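Local coordinates for protein fiber KNOB domain (Avirulent turkey hemorrhagic enteritis virus, PDB 4D63) that forms the trimeric head of the viral fibre and binds sialic acid, probably to recognise sialylated receptors on host cells, at residues K63-K68 with I78-N83; T113-L118 with N157-I162; V122-P127 with V149-K154; P127-Q132 with M180-L185. All coordinates share one frame; numbering follows the deposited sequence.

How the contacts relate
The four contacts belong to one all-beta head domain built mainly of antiparallel strands. Contact 1 comes first along the chain. Contacts 2 and 3 open later, with both segments of contact 3 lying between those of contact 2. Contact 4 starts at Pro-127, which it shares with contact 3, and its second segment comes last. Contacts 2 and 3 are about 9 Å apart, centre to centre, and are joined through the neighbouring strands 157-163 and 142-154. Contacts 1 and 2 lie about 15 Å apart between centres. Strands 75-80 and 181-185 pair, linking contact 1 to contact 4. Contact 3 carries the sialic acid site, which Met-87 of the third subunit also lines. Contacts 2, 3 and 4 all touch that subunit.

Contact 1: residues K63-K68 with I78-N83; sequences KVLRYK and IQFIDN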
loop_
_atom_site.group_PDB
_atom_site.type_symbol
_atom_site.label_atom_id
_atom_site.label_comp_id
_atom_site.label_asym_id
_atom_site.label_seq_id
_atom_site.Cartn_x
_atom_site.Cartn_y
_atom_site.Cartn_z
ATOM N N LYS A 63 1.783 24.209 10.276
ATOM C CA LYS A 63 2.771 23.306 9.689
ATOM C C LYS A 63 2.494 23.241 8.190
ATOM O O LYS A 63 1.362 23.143 7.764
ATOM C CB LYS A 63 2.761 21.899 10.312
ATOM C CG LYS A 63 4.011 21.115 9.918
ATOM C CD LYS A 63 4.110 19.680 10.457
ATOM C CE LYS A 63 5.580 19.252 10.573
ATOM N NZ LYS A 63 5.955 18.040 9.781
ATOM N N VAL A 64 3.549 23.292 7.402
ATOM C CA VAL A 64 3.469 23.219 5.953
ATOM C C VAL A 64 3.827 21.783 5.550
ATOM O O VAL A 64 4.899 21.282 5.926
ATOM C CB VAL A 64 4.488 24.202 5.323
ATOM C CG1 VAL A 64 4.541 24.081 3.808
ATOM C CG2 VAL A 64 4.165 25.635 5.750
ATOM N N LEU A 65 2.931 21.150 4.782
ATOM C CA LEU A 65 3.187 19.833 4.201
ATOM C C LEU A 65 3.357 20.003 2.720
ATOM O O LEU A 65 2.385 20.228 1.983
ATOM C CB LEU A 65 2.042 18.847 4.471
ATOM C CG LEU A 65 1.549 18.756 5.905
ATOM C CD1 LEU A 65 0.402 17.765 5.965
ATOM C CD2 LEU A 65 2.654 18.374 6.888
ATOM N N ARG A 66 4.591 19.852 2.273
ATOM C CA ARG A 66 4.901 20.062 0.895
ATOM C C ARG A 66 4.736 18.778 0.080
ATOM O O ARG A 66 4.987 17.668 0.564
ATOM C CB ARG A 66 6.318 20.640 0.778
ATOM C CG ARG A 66 6.384 22.072 1.303
ATOM C CD ARG A 66 7.797 22.527 1.591
ATOM N NE ARG A 66 8.745 22.151 0.532
ATOM C CZ ARG A 66 9.665 21.173 0.597
ATOM N NH1 ARG A 66 9.808 20.403 1.680
ATOM N NH2 ARG A 66 10.466 20.961 -0.452
ATOM N N TYR A 67 4.319 18.968 -1.167
ATOM C CA TYR A 67 4.183 17.884 -2.106
ATOM C C TYR A 67 4.505 18.318 -3.533
ATOM O O TYR A 67 4.503 19.502 -3.825
ATOM C CB TYR A 67 2.753 17.356 -2.034
ATOM C CG TYR A 67 1.682 18.340 -2.396
ATOM C CD1 TYR A 67 1.394 18.632 -3.743
ATOM C CD2 TYR A 67 0.931 18.962 -1.419
ATOM C CE1 TYR A 67 0.393 19.531 -4.085
ATOM C CE2 TYR A 67 -0.075 19.853 -1.759
ATOM C CZ TYR A 67 -0.333 20.134 -3.092
ATOM O OH TYR A 67 -1.347 20.997 -3.435
ATOM N N LYS A 68 4.769 17.344 -4.395
ATOM C CA LYS A 68 4.806 17.528 -5.857
ATOM C C LYS A 68 3.674 16.714 -6.448
ATOM O O LYS A 68 3.378 15.633 -5.941
ATOM C CB LYS A 68 6.087 16.964 -6.448
ATOM C CG LYS A 68 7.348 17.756 -6.207
ATOM C CD LYS A 68 8.551 16.959 -6.730
ATOM C CE LYS A 68 9.771 17.837 -6.993
ATOM N NZ LYS A 68 10.100 18.769 -5.881
ATOM N N ILE A 78 0.005 12.429 -6.522
ATOM C CA ILE A 78 0.542 13.409 -5.592
ATOM C C ILE A 78 1.441 12.739 -4.546
ATOM O O ILE A 78 1.012 11.821 -3.839
ATOM C CB ILE A 78 -0.593 14.206 -4.905
ATOM C CG1 ILE A 78 -0.046 15.096 -3.778
ATOM C CG2 ILE A 78 -1.681 13.301 -4.360
ATOM C CD1 ILE A 78 -0.954 16.270 -3.444
ATOM N N GLN A 79 2.671 13.230 -4.441
ATOM C CA GLN A 79 3.619 12.735 -3.485
ATOM C C GLN A 79 3.973 13.786 -2.458
ATOM O O GLN A 79 4.344 14.889 -2.827
ATOM C CB GLN A 79 4.897 12.287 -4.182
ATOM C CG GLN A 79 5.820 11.480 -3.281
ATOM C CD GLN A 79 7.121 11.094 -3.954
ATOM O OE1 GLN A 79 7.137 10.564 -5.040
ATOM N NE2 GLN A 79 8.213 11.325 -3.276
ATOM N N PHE A 80 3.914 13.414 -1.169
ATOM C CA PHE A 80 4.433 14.261 -0.094
ATOM C C PHE A 80 5.939 14.134 -0.050
ATOM O O PHE A 80 6.465 13.023 -0.063
ATOM C CB PHE A 80 3.795 13.902 1.244
ATOM C CG PHE A 80 2.352 14.290 1.334
ATOM C CD1 PHE A 80 1.378 13.585 0.609
ATOM C CD2 PHE A 80 1.951 15.351 2.123
ATOM C CE1 PHE A 80 0.035 13.937 0.674
ATOM C CE2 PHE A 80 0.611 15.726 2.167
ATOM C CZ PHE A 80 -0.344 15.016 1.457
ATOM N N ILE A 81 6.631 15.280 0.012
ATOM C CA ILE A 81 8.082 15.333 -0.179
ATOM C C ILE A 81 8.927 15.801 1.020
ATOM O O ILE A 81 10.155 15.822 0.915
ATOM C CB ILE A 81 8.489 16.181 -1.430
ATOM C CG1 ILE A 81 8.154 17.671 -1.211
ATOM C CG2 ILE A 81 7.839 15.618 -2.696
ATOM C CD1 ILE A 81 8.645 18.601 -2.295
ATOM N N ASP A 82 8.311 16.164 2.142
ATOM C CA ASP A 82 9.081 16.566 3.332
ATOM C C ASP A 82 9.934 15.453 3.970
ATOM O O ASP A 82 10.927 15.752 4.630
ATOM C CB ASP A 82 8.147 17.143 4.399
ATOM C CG ASP A 82 7.564 18.495 3.990
ATOM O OD1 ASP A 82 8.333 19.297 3.417
ATOM O OD2 ASP A 82 6.347 18.743 4.223
ATOM N N ASN A 83 9.559 14.187 3.790
ATOM C CA ASN A 83 10.206 13.113 4.547
ATOM C C ASN A 83 10.738 12.011 3.641
ATOM O O ASN A 83 10.617 10.826 3.954
ATOM C CB ASN A 83 9.233 12.507 5.565
ATOM C CG ASN A 83 8.105 11.729 4.894
ATOM O OD1 ASN A 83 7.694 12.063 3.776
ATOM N ND2 ASN A 83 7.619 10.679 5.555
HETATM O O HOH W 1 7.502 21.655 4.914
HETATM O O HOH W 2 5.550 16.449 2.808
#
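Arg-66 O is gripped from two sources. Ile-81 N gives it a straight hydrogen bond of 3.0 Å, and a water donates to it as well. The same water accepts from Asp-82 N, so it ties the strand to the turn. The CA-H of Phe-80 also approaches Arg-66 O. Asp-82, next in the chain after Ile-81, grips the same residue. Its OD2 accepts from Arg-66 N at 2.8 Å, met from above the carboxylate plane. Its OD1 forms a salt bridge with Arg-66 NH1, but the hydrogen bond there is weak and its short length doubtful. A second water joins OD1 to Val-64 O. The CD1 methyl of Ile-81 lies over one face of the Arg-66 guanidinium, 3.5 Å from NH2.

On the other side of the sheet, Tyr-67 pairs with Phe-80. CG of Tyr-67 stands between the backbone N and the carbonyl carbon (chi1 62°), which turns a ring face to Ile-78. CD1 of Ile-78 sits 3.5 Å from the Tyr-67 ring centroid in a CH-pi contact. Leu-65 CB meets the edge of the Phe-80 ring at CE2, 4.1 Å away. Lys-68 and Gln-79 exchange two backbone bonds. The whole is a beta hairpin of strands 64-71 and 75-80, with Phe-182 of strand 181-185 and the preceding Met-180 bonding the backbones of Ile-78 and Phe-80.

Contact 2: residues T113-L118 with N157-I162; sequences TYIVPL and NPHMII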
loop_
_atom_site.group_PDB
_atom_site.type_symbol
_atom_site.label_atom_id
_atom_site.label_comp_id
_atom_site.label_asym_id
_atom_site.label_seq_id
_atom_site.Cartn_x
_atom_site.Cartn_y
_atom_site.Cartn_z
ATOM N N THR A 113 -9.258 7.310 14.761
ATOM C CA THR A 113 -9.319 8.057 13.528
ATOM C C THR A 113 -8.927 9.488 13.841
ATOM O O THR A 113 -9.604 10.152 14.630
ATOM C CB THR A 113 -10.721 7.951 12.923
ATOM O OG1 THR A 113 -10.964 6.576 12.665
ATOM C CG2 THR A 113 -10.846 8.741 11.612
ATOM N N TYR A 114 -7.788 9.918 13.278
ATOM C CA TYR A 114 -7.256 11.256 13.509
ATOM C C TYR A 114 -7.404 12.074 12.233
ATOM O O TYR A 114 -6.874 11.730 11.179
ATOM C CB TYR A 114 -5.797 11.176 14.006
ATOM C CG TYR A 114 -5.726 10.357 15.289
ATOM C CD1 TYR A 114 -5.724 8.963 15.244
ATOM C CD2 TYR A 114 -5.740 10.969 16.543
ATOM C CE1 TYR A 114 -5.694 8.206 16.401
ATOM C CE2 TYR A 114 -5.716 10.211 17.710
ATOM C CZ TYR A 114 -5.710 8.830 17.633
ATOM O OH TYR A 114 -5.697 8.057 18.789
ATOM N N ILE A 115 -8.153 13.157 12.349
ATOM C CA ILE A 115 -8.518 13.986 11.229
ATOM C C ILE A 115 -7.749 15.291 11.283
ATOM O O ILE A 115 -7.839 16.043 12.267
ATOM C CB ILE A 115 -10.033 14.280 11.239
ATOM C CG1 ILE A 115 -10.820 12.960 11.258
ATOM C CG2 ILE A 115 -10.404 15.144 10.042
ATOM C CD1 ILE A 115 -12.326 13.112 11.160
ATOM N N VAL A 116 -7.014 15.543 10.202
ATOM C CA VAL A 116 -6.140 16.687 10.068
ATOM C C VAL A 116 -6.731 17.650 9.035
ATOM O O VAL A 116 -6.537 17.444 7.847
ATOM C CB VAL A 116 -4.729 16.251 9.601
ATOM C CG1 VAL A 116 -3.806 17.464 9.453
ATOM C CG2 VAL A 116 -4.123 15.244 10.576
ATOM N N PRO A 117 -7.482 18.694 9.478
ATOM C CA PRO A 117 -7.993 19.686 8.509
ATOM C C PRO A 117 -6.833 20.394 7.901
ATOM O O PRO A 117 -5.865 20.672 8.611
ATOM C CB PRO A 117 -8.809 20.670 9.359
ATOM C CG PRO A 117 -8.368 20.438 10.748
ATOM C CD PRO A 117 -7.906 19.007 10.849
ATOM N N LEU A 118 -6.907 20.624 6.596
ATOM C CA LEU A 118 -5.826 21.262 5.834
ATOM C C LEU A 118 -6.368 22.485 5.072
ATOM O O LEU A 118 -7.574 22.598 4.812
ATOM C CB LEU A 118 -5.229 20.262 4.830
ATOM C CG LEU A 118 -4.606 18.975 5.409
ATOM C CD1 LEU A 118 -4.491 17.895 4.348
ATOM C CD2 LEU A 118 -3.264 19.261 6.068
ATOM N N ASN A 157 -13.219 21.705 2.035
ATOM C CA ASN A 157 -11.871 21.701 2.578
ATOM C C ASN A 157 -11.223 20.305 2.529
ATOM O O ASN A 157 -11.888 19.291 2.814
ATOM C CB ASN A 157 -11.878 22.216 4.025
ATOM C CG ASN A 157 -12.112 23.705 4.106
ATOM O OD1 ASN A 157 -13.249 24.151 4.327
ATOM N ND2 ASN A 157 -11.047 24.489 3.905
ATOM N N PRO A 158 -9.925 20.257 2.187
ATOM C CA PRO A 158 -9.230 18.988 2.258
ATOM C C PRO A 158 -8.895 18.573 3.701
ATOM O O PRO A 158 -8.560 19.398 4.530
ATOM C CB PRO A 158 -7.968 19.221 1.429
ATOM C CG PRO A 158 -7.728 20.691 1.481
ATOM C CD PRO A 158 -9.067 21.346 1.673
ATOM N N HIS A 159 -9.038 17.283 3.975
ATOM C CA HIS A 159 -8.660 16.718 5.230
ATOM C C HIS A 159 -7.877 15.439 4.989
ATOM O O HIS A 159 -8.233 14.657 4.124
ATOM C CB HIS A 159 -9.899 16.353 6.004
ATOM C CG HIS A 159 -10.734 17.522 6.416
ATOM N ND1 HIS A 159 -11.478 18.259 5.527
ATOM C CD2 HIS A 159 -11.001 18.032 7.638
ATOM C CE1 HIS A 159 -12.145 19.194 6.176
ATOM N NE2 HIS A 159 -11.870 19.078 7.461
ATOM N N MET A 160 -6.857 15.219 5.812
ATOM C CA MET A 160 -6.108 13.958 5.844
ATOM C C MET A 160 -6.677 13.083 6.946
ATOM O O MET A 160 -6.786 13.504 8.081
ATOM C CB MET A 160 -4.615 14.206 6.113
ATOM C CG MET A 160 -3.772 12.947 6.025
ATOM S SD MET A 160 -2.043 13.315 6.300
ATOM C CE MET A 160 -1.697 14.126 4.749
ATOM N N ILE A 161 -7.061 11.870 6.581
ATOM C CA ILE A 161 -7.642 10.911 7.509
ATOM C C ILE A 161 -6.551 9.898 7.838
ATOM O O ILE A 161 -6.006 9.237 6.947
ATOM C CB ILE A 161 -8.847 10.173 6.897
ATOM C CG1 ILE A 161 -9.840 11.163 6.247
ATOM C CG2 ILE A 161 -9.517 9.307 7.966
ATOM C CD1 ILE A 161 -10.519 12.091 7.235
ATOM N N ILE A 162 -6.224 9.782 9.109
ATOM C CA ILE A 162 -5.206 8.839 9.551
ATOM C C ILE A 162 -5.817 7.859 10.545
ATOM O O ILE A 162 -6.209 8.251 11.633
ATOM C CB ILE A 162 -4.037 9.559 10.263
ATOM C CG1 ILE A 162 -3.390 10.601 9.345
ATOM C CG2 ILE A 162 -3.008 8.552 10.782
ATOM C CD1 ILE A 162 -2.451 11.518 10.077
#
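Tyr-114 and Ile-162 exchange two backbone hydrogen bonds, with Tyr-114 N to Ile-162 O at 2.8 Å. Val-116 and Met-160 do the same, Val-116 N reaching Met-160 O at 3.0 Å. Leu-118 N adds a bond to Pro-158 O, but Pro-158 has no N-H to return it. Pro-117 sits opposite His-159 in a non-hydrogen-bonded pair, where its missing N-H costs no bond between the strands. The CA-H of His-159 approaches Val-116 O.

This is the antiparallel pairing of strands 113-120 and 157-163 in the sheet of the fibre head. Strand 142-154 lies on the far side of 157-163.

Apolar packing differs on the two faces. On one, Val-116 and Met-160 meet through their CB atoms at 4.0 Å. CG2 of Val-116 also crosses CD1 of Ile-162, and Leu-118 turns CD1 to Met-160 CB at 4.1 Å. Phe-105 covers Tyr-114 and Val-116 from a loop. On the other face, Ile-115 and Ile-161 lie side by side and point the same way, CG1 to CD1. Chi1 of Ile-115 (-56°) sets its CG2 anti to the backbone N and 3.8 Å from His-159 CD2. Tyr-93 of the third subunit packs on Ile-161, and Met-87 of that subunit on His-159.

Among polar side chains, His-159 ND1 donates to Asn-157 O at 2.9 Å. The acceptor lies in the imidazole plane, while ND1 stands well above the carbonyl plane.

Contact 3: residues V122-P127 with V149-K154; sequences VRVESP and VRLTVK. With SIA (N-acetyl-alpha-neuraminic acid), chain B.
Glu-125 bends at chi2 (-57°), which curls its carboxylate over strand 142-154 between Arg-150, Thr-152 and Val-153. A chi1 of 77° swings Ser-126 OG over its backbone, where it accepts from Leu-151 N at 2.8 Å and donates to Pro-127 O. Ser-126 N bonds Leu-151 O. Thr-152 OG1 donates to the syn lone pair of Glu-125 OE1 at 2.6 Å. Arg-150 NH2 uses the anti lone pair of that oxygen, as a salt bridge. Arg-150 grips Ser-126 O side-on through NE and NH2; with NH1 bonded to Tyr-93 OH of the third subunit, this helps fix its guanidinium. Glu-125 OE2 accepts from Val-153 N at 2.8 Å. Sialic acid O4 donates to Glu-125 OE2 at 3.0 Å. Lys-154 NZ donates to sugar O8 at 2.8 Å. Asn-155 N of the same chain and Met-87 O of the third subunit also bond the sugar, and its N5 bonds Val-153 O weakly. Each Glu-125 oxygen accepts from two donors, which probably keeps the carboxylate charged.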
loop_
_atom_site.group_PDB
_atom_site.type_symbol
_atom_site.label_atom_id
_atom_site.label_comp_id
_atom_site.label_asym_id
_atom_site.label_seq_id
_atom_site.Cartn_x
_atom_site.Cartn_y
_atom_site.Cartn_z
ATOM N N VAL A 122 -4.636 20.684 -3.015
ATOM C CA VAL A 122 -5.653 20.138 -3.915
ATOM C C VAL A 122 -6.796 19.492 -3.159
ATOM O O VAL A 122 -6.679 19.211 -1.967
ATOM C CB VAL A 122 -5.044 19.164 -4.941
ATOM C CG1 VAL A 122 -3.938 19.867 -5.714
ATOM C CG2 VAL A 122 -4.502 17.890 -4.296
ATOM N N ARG A 123 -7.907 19.294 -3.875
ATOM C CA ARG A 123 -9.161 18.761 -3.329
ATOM C C ARG A 123 -9.467 17.469 -4.035
ATOM O O ARG A 123 -9.976 17.484 -5.171
ATOM C CB ARG A 123 -10.323 19.730 -3.549
ATOM C CG ARG A 123 -10.138 21.048 -2.833
ATOM C CD ARG A 123 -11.371 21.946 -2.879
ATOM N NE ARG A 123 -11.340 22.878 -1.741
ATOM C CZ ARG A 123 -10.706 24.056 -1.701
ATOM N NH1 ARG A 123 -10.044 24.511 -2.758
ATOM N NH2 ARG A 123 -10.751 24.792 -0.577
ATOM N N VAL A 124 -9.122 16.361 -3.365
ATOM C CA VAL A 124 -9.228 15.009 -3.928
ATOM C C VAL A 124 -9.840 14.055 -2.932
ATOM O O VAL A 124 -9.651 14.187 -1.727
ATOM C CB VAL A 124 -7.867 14.400 -4.327
ATOM C CG1 VAL A 124 -7.270 15.125 -5.508
ATOM C CG2 VAL A 124 -6.870 14.407 -3.178
ATOM N N GLU A 125 -10.583 13.104 -3.467
ATOM C CA GLU A 125 -10.999 11.936 -2.738
ATOM C C GLU A 125 -10.010 10.811 -3.127
ATOM O O GLU A 125 -10.176 10.164 -4.166
ATOM C CB GLU A 125 -12.439 11.572 -3.128
ATOM C CG GLU A 125 -13.539 12.511 -2.623
ATOM C CD GLU A 125 -13.572 12.706 -1.104
ATOM O OE1 GLU A 125 -13.236 11.765 -0.322
ATOM O OE2 GLU A 125 -13.951 13.832 -0.683
ATOM N N SER A 126 -8.963 10.603 -2.330
ATOM C CA SER A 126 -7.907 9.663 -2.700
ATOM C C SER A 126 -8.269 8.209 -2.316
ATOM O O SER A 126 -9.206 7.959 -1.525
ATOM C CB SER A 126 -6.609 10.027 -1.982
ATOM O OG SER A 126 -6.663 9.602 -0.635
ATOM N N PRO A 127 -7.512 7.243 -2.838
ATOM C CA PRO A 127 -7.640 5.951 -2.193
ATOM C C PRO A 127 -6.892 5.975 -0.868
ATOM O O PRO A 127 -6.260 6.988 -0.492
ATOM C CB PRO A 127 -7.008 4.963 -3.185
ATOM C CG PRO A 127 -6.445 5.819 -4.279
ATOM C CD PRO A 127 -6.424 7.245 -3.811
ATOM N N VAL A 149 -3.989 5.915 5.449
ATOM C CA VAL A 149 -4.188 7.340 5.213
ATOM C C VAL A 149 -4.971 7.609 3.924
ATOM O O VAL A 149 -4.766 6.955 2.905
ATOM C CB VAL A 149 -2.837 8.057 5.154
ATOM C CG1 VAL A 149 -3.030 9.565 5.016
ATOM C CG2 VAL A 149 -2.026 7.738 6.405
ATOM N N ARG A 150 -5.840 8.598 3.981
ATOM C CA ARG A 150 -6.595 9.065 2.828
ATOM C C ARG A 150 -6.672 10.579 2.823
ATOM O O ARG A 150 -6.653 11.227 3.895
ATOM C CB ARG A 150 -8.053 8.647 2.956
ATOM C CG ARG A 150 -8.411 7.280 2.500
ATOM C CD ARG A 150 -9.918 7.245 2.331
ATOM N NE ARG A 150 -10.287 7.933 1.101
ATOM C CZ ARG A 150 -11.375 8.682 0.926
ATOM N NH1 ARG A 150 -12.250 8.858 1.894
ATOM N NH2 ARG A 150 -11.580 9.274 -0.245
ATOM N N LEU A 151 -6.911 11.136 1.643
ATOM C CA LEU A 151 -7.327 12.529 1.558
ATOM C C LEU A 151 -8.783 12.507 1.164
ATOM O O LEU A 151 -9.197 11.700 0.309
ATOM C CB LEU A 151 -6.517 13.269 0.499
ATOM C CG LEU A 151 -4.994 13.285 0.619
ATOM C CD1 LEU A 151 -4.381 13.952 -0.617
ATOM C CD2 LEU A 151 -4.512 14.013 1.870
ATOM N N THR A 152 -9.563 13.328 1.840
ATOM C CA THR A 152 -10.996 13.464 1.584
ATOM C C THR A 152 -11.314 14.981 1.609
ATOM O O THR A 152 -10.487 15.806 2.032
ATOM C CB THR A 152 -11.818 12.664 2.593
ATOM O OG1 THR A 152 -13.160 12.516 2.137
ATOM C CG2 THR A 152 -11.867 13.315 3.985
ATOM N N VAL A 153 -12.485 15.337 1.113
ATOM C CA VAL A 153 -12.935 16.730 1.074
ATOM C C VAL A 153 -14.245 16.878 1.884
ATOM O O VAL A 153 -15.185 16.080 1.748
ATOM C CB VAL A 153 -13.137 17.186 -0.377
ATOM C CG1 VAL A 153 -13.646 18.630 -0.425
ATOM C CG2 VAL A 153 -11.828 17.043 -1.153
ATOM N N LYS A 154 -14.285 17.886 2.751
ATOM C CA LYS A 154 -15.500 18.190 3.516
ATOM C C LYS A 154 -15.729 19.718 3.636
ATOM O O LYS A 154 -14.829 20.462 4.031
ATOM C CB LYS A 154 -15.433 17.574 4.907
ATOM C CG LYS A 154 -16.676 17.785 5.771
ATOM C CD LYS A 154 -17.946 17.309 5.095
ATOM C CE LYS A 154 -19.106 17.408 6.059
ATOM N NZ LYS A 154 -20.248 16.544 5.664
HETATM C C1 SIA B . -18.688 18.406 0.796
HETATM C C2 SIA B . -19.308 17.423 -0.192
HETATM C C3 SIA B . -18.274 16.941 -1.229
HETATM C C4 SIA B . -17.310 15.890 -0.662
HETATM C C5 SIA B . -18.135 14.744 -0.095
HETATM C C6 SIA B . -19.030 15.303 1.023
HETATM C C7 SIA B . -19.950 14.268 1.671
HETATM C C8 SIA B . -21.067 14.899 2.525
HETATM C C9 SIA B . -22.473 14.553 2.021
HETATM C C10 SIA B . -17.367 12.412 -0.125
HETATM C C11 SIA B . -16.294 11.411 0.240
HETATM N N5 SIA B . -17.231 13.671 0.299
HETATM O O1A SIA B . -17.584 18.924 0.505
HETATM O O1B SIA B . -19.302 18.690 1.857
HETATM O O2 SIA B . -20.431 18.068 -0.836
HETATM O O4 SIA B . -16.395 15.370 -1.653
HETATM O O6 SIA B . -19.892 16.289 0.454
HETATM O O7 SIA B . -20.518 13.473 0.614
HETATM O O8 SIA B . -20.996 14.482 3.893
HETATM O O9 SIA B . -23.428 15.452 2.602
HETATM O O10 SIA B . -18.315 12.072 -0.793
HETATM O O HOH W 3 -8.476 16.131 -0.041
#

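Contact 4: residues P127-Q132 with M180-L185; sequences PTIPVQ and MLFTCL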
loop_
_atom_site.group_PDB
_atom_site.type_symbol
_atom_site.label_atom_id
_atom_site.label_comp_id
_atom_site.label_asym_id
_atom_site.label_seq_id
_atom_site.Cartn_x
_atom_site.Cartn_y
_atom_site.Cartn_z
ATOM N N PRO A 127 -7.512 7.243 -2.838
ATOM C CA PRO A 127 -7.640 5.951 -2.193
ATOM C C PRO A 127 -6.892 5.975 -0.868
ATOM O O PRO A 127 -6.260 6.988 -0.492
ATOM C CB PRO A 127 -7.008 4.963 -3.185
ATOM C CG PRO A 127 -6.445 5.819 -4.279
ATOM C CD PRO A 127 -6.424 7.245 -3.811
ATOM N N THR A 128 -7.034 4.867 -0.155
ATOM C CA THR A 128 -6.377 4.645 1.128
ATOM C C THR A 128 -5.023 4.060 0.863
ATOM O O THR A 128 -4.901 3.113 0.069
ATOM C CB THR A 128 -7.155 3.659 2.006
ATOM O OG1 THR A 128 -8.504 4.148 2.247
ATOM C CG2 THR A 128 -6.448 3.479 3.310
ATOM N N ILE A 129 -4.005 4.636 1.516
ATOM C CA ILE A 129 -2.662 4.075 1.494
ATOM C C ILE A 129 -2.212 3.692 2.880
ATOM O O ILE A 129 -2.442 4.423 3.835
ATOM C CB ILE A 129 -1.594 4.986 0.783
ATOM C CG1 ILE A 129 -1.273 6.232 1.562
ATOM C CG2 ILE A 129 -2.068 5.380 -0.611
ATOM C CD1 ILE A 129 -0.028 6.897 1.038
ATOM N N PRO A 130 -1.588 2.496 3.007
ATOM C CA PRO A 130 -0.983 2.154 4.276
ATOM C C PRO A 130 0.414 2.764 4.431
ATOM O O PRO A 130 1.147 2.901 3.451
ATOM C CB PRO A 130 -0.920 0.626 4.245
ATOM C CG PRO A 130 -1.551 0.197 2.951
ATOM C CD PRO A 130 -1.544 1.372 2.051
ATOM N N VAL A 131 0.775 3.087 5.659
ATOM C CA VAL A 131 2.023 3.785 5.947
ATOM C C VAL A 131 2.615 3.254 7.256
ATOM O O VAL A 131 1.942 2.520 7.978
ATOM C CB VAL A 131 1.816 5.322 6.058
ATOM C CG1 VAL A 131 1.198 5.857 4.793
ATOM C CG2 VAL A 131 0.960 5.676 7.255
ATOM N N GLN A 132 3.868 3.621 7.528
ATOM C CA GLN A 132 4.538 3.307 8.788
ATOM C C GLN A 132 4.284 4.484 9.646
ATOM O O GLN A 132 4.582 5.589 9.255
ATOM C CB GLN A 132 6.054 3.202 8.661
ATOM C CG GLN A 132 6.538 2.204 7.674
ATOM C CD GLN A 132 7.981 2.437 7.262
ATOM O OE1 GLN A 132 8.287 3.201 6.324
ATOM N NE2 GLN A 132 8.879 1.734 7.938
ATOM N N MET A 180 4.796 8.938 1.162
ATOM C CA MET A 180 3.409 8.803 0.733
ATOM C C MET A 180 3.233 9.299 -0.683
ATOM O O MET A 180 3.559 10.432 -0.979
ATOM C CB MET A 180 2.482 9.643 1.619
ATOM C CG MET A 180 2.412 9.122 3.062
ATOM S SD MET A 180 1.069 9.840 4.029
ATOM C CE MET A 180 1.491 11.577 3.891
ATOM N N LEU A 181 2.643 8.471 -1.528
ATOM C CA LEU A 181 2.179 8.919 -2.836
ATOM C C LEU A 181 0.771 8.361 -3.089
ATOM O O LEU A 181 0.518 7.183 -2.890
ATOM C CB LEU A 181 3.151 8.480 -3.943
ATOM C CG LEU A 181 2.695 8.771 -5.388
ATOM C CD1 LEU A 181 3.924 9.038 -6.247
ATOM C CD2 LEU A 181 1.855 7.626 -5.964
ATOM N N PHE A 182 -0.130 9.237 -3.512
ATOM C CA PHE A 182 -1.481 8.879 -3.807
ATOM C C PHE A 182 -1.689 8.976 -5.295
ATOM O O PHE A 182 -1.402 10.025 -5.890
ATOM C CB PHE A 182 -2.462 9.850 -3.116
ATOM C CG PHE A 182 -2.345 9.887 -1.611
ATOM C CD1 PHE A 182 -1.395 10.671 -0.993
ATOM C CD2 PHE A 182 -3.199 9.122 -0.813
ATOM C CE1 PHE A 182 -1.309 10.697 0.387
ATOM C CE2 PHE A 182 -3.107 9.154 0.544
ATOM C CZ PHE A 182 -2.156 9.932 1.145
ATOM N N THR A 183 -2.223 7.919 -5.882
ATOM C CA THR A 183 -2.780 7.975 -7.227
ATOM C C THR A 183 -4.312 8.163 -7.090
ATOM O O THR A 183 -4.969 7.358 -6.448
ATOM C CB THR A 183 -2.484 6.705 -8.027
ATOM O OG1 THR A 183 -1.059 6.528 -8.162
ATOM C CG2 THR A 183 -3.164 6.798 -9.423
ATOM N N CYS A 184 -4.857 9.243 -7.667
ATOM C CA CYS A 184 -6.255 9.614 -7.498
ATOM C C CYS A 184 -6.997 9.697 -8.838
ATOM O O CYS A 184 -6.420 10.132 -9.841
ATOM C CB CYS A 184 -6.330 10.958 -6.817
ATOM S SG CYS A 184 -5.339 11.054 -5.331
ATOM N N LEU A 185 -8.262 9.282 -8.841
ATOM C CA LEU A 185 -9.159 9.498 -9.978
ATOM C C LEU A 185 -10.032 10.722 -9.744
ATOM O O LEU A 185 -10.708 10.830 -8.722
ATOM C CB LEU A 185 -10.064 8.294 -10.226
ATOM C CG LEU A 185 -9.352 7.076 -10.809
ATOM C CD1 LEU A 185 -10.379 6.047 -11.251
ATOM C CD2 LEU A 185 -8.460 7.464 -11.975
#
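Strands 129-137 and 181-185, not neighbours in the sheet, pack in the core of the beta-sandwich typical of adenovirus fibre heads. Ile-129 packs against Phe-182 of the last strand, 181-185, and Met-180 just before it. The segments run nearly antiparallel, joined by side-chain packing without backbone pairing. Chi1 of Ile-129 (70°) sets CG1 over the backbone and carries CD1 over one face of the Phe-182 ring. This CH-pi contact is 4.0 Å from Ile-129 CD1 to the Phe-182 ring centroid, offset toward the rim. CG1 of Ile-129 touches Phe-182 CE2 at 3.6 Å. Ile-129 CD1 also meets Met-180 CB at 3.8 Å, the two side chains crossing at about a right angle. Val-131 extends the packing, its CG1 lying 3.9 Å from Met-180 CG. Thr-128 OG1 bonds Val-179 N of the third subunit, so this segment is part of the trimer interface. At the other end, Pro-127 O lies in the plane of the Phe-182 ring, at its edge, 3.7 Å from CD2.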